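Long-range contact in acyl-CoA dehydrogenase (PDB 2PG0), which probably dehydrogenates acyl chains between their alpha and beta carbons, using a bound FAD cofactor: residues Phe55-Trp59 / His94-Pro100. Sequence-based numbering, arbitrary orientation.
Sequences FLCPW and HNDIVTP
The indole of W59 meets helix 89-105 with its edge: N95 O and T99 OG1 lie near the ring plane, the latter 3.2 Å from CZ2, and T99 O lies in it, while CB of C57 sits over one face toward the rim. CD of P100 packs against the same CZ2 at 3.7 Å. CG of W59 lies between its backbone N and carbonyl carbon (chi1 53°), and with the ring turned roughly perpendicular NE1 comes to N95 O in a short (2.7 Å) but bent hydrogen bond, 147° at the hydrogen. One face of the H94 imidazole, about 11 Å from the bound FAD, carries CG2 of T99, and C57 SG approaches obliquely, 3.6 Å from NE2; NE2 is bonded to C118 O and ND1 to T125 OG1. The N95 amide clasps the loop backbone from both ends: ND2 donates to F55 O (3.1 Å, 160° at the hydrogen), almost in the amide plane, whereas C57 N reaches OD1 (2.9 Å) from above the carbonyl plane. T99 OG1 donates to H94 O (2.8 Å), which also accepts from T99 N across a wide pi-type turn. With T99 N so engaged and P100 lacking an N-H, W59 NE1 serves as donor to N95 O at the helix kink.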
ATOM      1  N   PHE A  55      40.332 -11.963  -3.760  1.00 18.28           N
ATOM      2  CA  PHE A  55      38.944 -11.490  -3.683  1.00 17.56           C
ATOM      3  C   PHE A  55      38.816 -10.020  -3.273  1.00 17.52           C
ATOM      4  O   PHE A  55      37.697  -9.525  -3.080  1.00 17.26           O
ATOM      5  CB  PHE A  55      38.111 -12.375  -2.750  1.00 17.95           C
ATOM      6  CG  PHE A  55      38.143 -13.841  -3.099  1.00 17.99           C
ATOM      7  CD1 PHE A  55      37.981 -14.271  -4.416  1.00 19.04           C
ATOM      8  CD2 PHE A  55      38.315 -14.791  -2.098  1.00 18.15           C
ATOM      9  CE1 PHE A  55      38.005 -15.629  -4.736  1.00 19.80           C
ATOM     10  CE2 PHE A  55      38.337 -16.151  -2.400  1.00 18.33           C
ATOM     11  CZ  PHE A  55      38.189 -16.573  -3.722  1.00 19.27           C
ATOM     12  N   LEU A  56      39.949  -9.328  -3.134  1.00 16.98           N
ATOM     13  CA  LEU A  56      39.939  -7.882  -2.884  1.00 16.86           C
ATOM     14  C   LEU A  56      40.428  -7.118  -4.100  1.00 17.28           C
ATOM     15  O   LEU A  56      41.433  -7.487  -4.711  1.00 16.94           O
ATOM     16  CB  LEU A  56      40.786  -7.505  -1.659  1.00 16.76           C
ATOM     17  CG  LEU A  56      40.434  -8.095  -0.295  1.00 16.21           C
ATOM     18  CD1 LEU A  56      41.316  -7.473   0.764  1.00 15.93           C
ATOM     19  CD2 LEU A  56      38.952  -7.905   0.046  1.00 15.67           C
ATOM     20  N   CYS A  57      39.700  -6.056  -4.448  1.00 17.16           N
ATOM     21  CA  CYS A  57      40.031  -5.194  -5.588  1.00 17.61           C
ATOM     22  C   CYS A  57      40.482  -5.960  -6.841  1.00 17.65           C
ATOM     23  O   CYS A  57      41.516  -5.631  -7.422  1.00 17.72           O
ATOM     24  CB  CYS A  57      41.104  -4.180  -5.182  1.00 17.91           C
ATOM     25  SG  CYS A  57      40.665  -3.185  -3.759  1.00 19.02           S
ATOM     26  N   PRO A  58      39.698  -6.963  -7.281  1.00 17.79           N
ATOM     27  CA  PRO A  58      40.180  -7.814  -8.378  1.00 17.83           C
ATOM     28  C   PRO A  58      40.284  -7.072  -9.720  1.00 17.80           C
ATOM     29  O   PRO A  58      40.986  -7.525 -10.631  1.00 17.67           O
ATOM     30  CB  PRO A  58      39.131  -8.927  -8.439  1.00 17.83           C
ATOM     31  CG  PRO A  58      37.893  -8.301  -7.917  1.00 18.14           C
ATOM     32  CD  PRO A  58      38.345  -7.356  -6.838  1.00 18.02           C
ATOM     33  N   TRP A  59      39.601  -5.930  -9.817  1.00 17.74           N
ATOM     34  CA  TRP A  59      39.593  -5.090 -11.023  1.00 18.09           C
ATOM     35  C   TRP A  59      40.890  -4.297 -11.200  1.00 18.36           C
ATOM     36  O   TRP A  59      41.152  -3.762 -12.282  1.00 18.29           O
ATOM     37  CB  TRP A  59      38.404  -4.114 -10.976  1.00 17.72           C
ATOM     38  CG  TRP A  59      38.370  -3.325  -9.698  1.00 17.41           C
ATOM     39  CD1 TRP A  59      37.666  -3.628  -8.571  1.00 17.62           C
ATOM     40  CD2 TRP A  59      39.096  -2.123  -9.406  1.00 18.07           C
ATOM     41  NE1 TRP A  59      37.902  -2.691  -7.596  1.00 17.06           N
ATOM     42  CE2 TRP A  59      38.770  -1.752  -8.082  1.00 17.49           C
ATOM     43  CE3 TRP A  59      39.983  -1.314 -10.138  1.00 17.42           C
ATOM     44  CZ2 TRP A  59      39.304  -0.614  -7.468  1.00 17.93           C
ATOM     45  CZ3 TRP A  59      40.508  -0.177  -9.526  1.00 17.50           C
ATOM     46  CH2 TRP A  59      40.165   0.161  -8.206  1.00 17.41           C
ATOM     47  N   HIS A  94      35.145  -1.347   0.323  1.00 13.89           N
ATOM     48  CA  HIS A  94      36.579  -1.324  -0.005  1.00 13.86           C
ATOM     49  C   HIS A  94      36.811  -1.575  -1.497  1.00 13.53           C
ATOM     50  O   HIS A  94      37.453  -0.768  -2.167  1.00 13.15           O
ATOM     51  CB  HIS A  94      37.332  -2.347   0.873  1.00 13.69           C
ATOM     52  CG  HIS A  94      38.779  -2.538   0.517  1.00 15.17           C
ATOM     53  ND1 HIS A  94      39.777  -1.702   0.971  1.00 16.00           N
ATOM     54  CD2 HIS A  94      39.398  -3.499  -0.211  1.00 15.65           C
ATOM     55  CE1 HIS A  94      40.946  -2.120   0.516  1.00 16.32           C
ATOM     56  NE2 HIS A  94      40.744  -3.214  -0.198  1.00 15.82           N
ATOM     57  N   ASN A  95      36.255  -2.669  -2.011  1.00 13.45           N
ATOM     58  CA  ASN A  95      36.445  -3.102  -3.399  1.00 13.80           C
ATOM     59  C   ASN A  95      35.895  -2.133  -4.442  1.00 14.25           C
ATOM     60  O   ASN A  95      36.584  -1.773  -5.397  1.00 14.02           O
ATOM     61  CB  ASN A  95      35.785  -4.470  -3.623  1.00 13.61           C
ATOM     62  CG  ASN A  95      36.626  -5.637  -3.108  1.00 14.00           C
ATOM     63  OD1 ASN A  95      37.692  -5.451  -2.518  1.00 14.99           O
ATOM     64  ND2 ASN A  95      36.139  -6.851  -3.334  1.00 13.00           N
ATOM     65  N   ASP A  96      34.649  -1.710  -4.242  1.00 14.41           N
ATOM     66  CA  ASP A  96      33.868  -1.119  -5.323  1.00 15.31           C
ATOM     67  C   ASP A  96      33.403   0.314  -5.087  1.00 15.12           C
ATOM     68  O   ASP A  96      32.874   0.951  -5.996  1.00 15.46           O
ATOM     69  CB  ASP A  96      32.683  -2.036  -5.648  1.00 15.44           C
ATOM     70  CG  ASP A  96      33.136  -3.435  -6.038  1.00 17.31           C
ATOM     71  OD1 ASP A  96      33.988  -3.545  -6.955  1.00 18.55           O
ATOM     72  OD2 ASP A  96      32.660  -4.409  -5.412  1.00 17.60           O
ATOM     73  N   ILE A  97      33.611   0.815  -3.877  1.00 15.09           N
ATOM     74  CA  ILE A  97      33.242   2.190  -3.564  1.00 15.65           C
ATOM     75  C   ILE A  97      34.467   3.071  -3.337  1.00 15.54           C
ATOM     76  O   ILE A  97      34.611   4.098  -4.001  1.00 15.80           O
ATOM     77  CB  ILE A  97      32.219   2.261  -2.396  1.00 16.10           C
ATOM     78  CG1 ILE A  97      30.892   1.621  -2.843  1.00 16.45           C
ATOM     79  CG2 ILE A  97      32.006   3.726  -1.920  1.00 15.97           C
ATOM     80  CD1 ILE A  97      30.002   1.148  -1.719  1.00 19.17           C
ATOM     81  N   VAL A  98      35.366   2.666  -2.441  1.00 15.45           N
ATOM     82  CA  VAL A  98      36.461   3.553  -2.038  1.00 15.30           C
ATOM     83  C   VAL A  98      37.688   3.450  -2.938  1.00 15.56           C
ATOM     84  O   VAL A  98      38.135   4.448  -3.494  1.00 15.31           O
ATOM     85  CB  VAL A  98      36.892   3.366  -0.558  1.00 15.36           C
ATOM     86  CG1 VAL A  98      37.914   4.428  -0.180  1.00 15.56           C
ATOM     87  CG2 VAL A  98      35.700   3.439   0.376  1.00 15.71           C
ATOM     88  N   THR A  99      38.236   2.246  -3.084  1.00 15.77           N
ATOM     89  CA  THR A  99      39.471   2.096  -3.863  1.00 16.24           C
ATOM     90  C   THR A  99      39.373   2.617  -5.311  1.00 16.59           C
ATOM     91  O   THR A  99      40.361   3.140  -5.817  1.00 17.18           O
ATOM     92  CB  THR A  99      40.056   0.662  -3.801  1.00 15.82           C
ATOM     93  OG1 THR A  99      39.116  -0.268  -4.342  1.00 17.49           O
ATOM     94  CG2 THR A  99      40.354   0.283  -2.371  1.00 15.27           C
ATOM     95  N   PRO A 100      38.196   2.488  -5.980  1.00 17.05           N
ATOM     96  CA  PRO A 100      38.071   3.185  -7.266  1.00 17.16           C
ATOM     97  C   PRO A 100      38.407   4.688  -7.263  1.00 17.33           C
ATOM     98  O   PRO A 100      38.828   5.204  -8.300  1.00 17.29           O
ATOM     99  CB  PRO A 100      36.605   2.961  -7.643  1.00 17.31           C
ATOM    100  CG  PRO A 100      36.293   1.634  -7.047  1.00 17.23           C
ATOM    101  CD  PRO A 100      36.979   1.691  -5.700  1.00 17.29           C
TER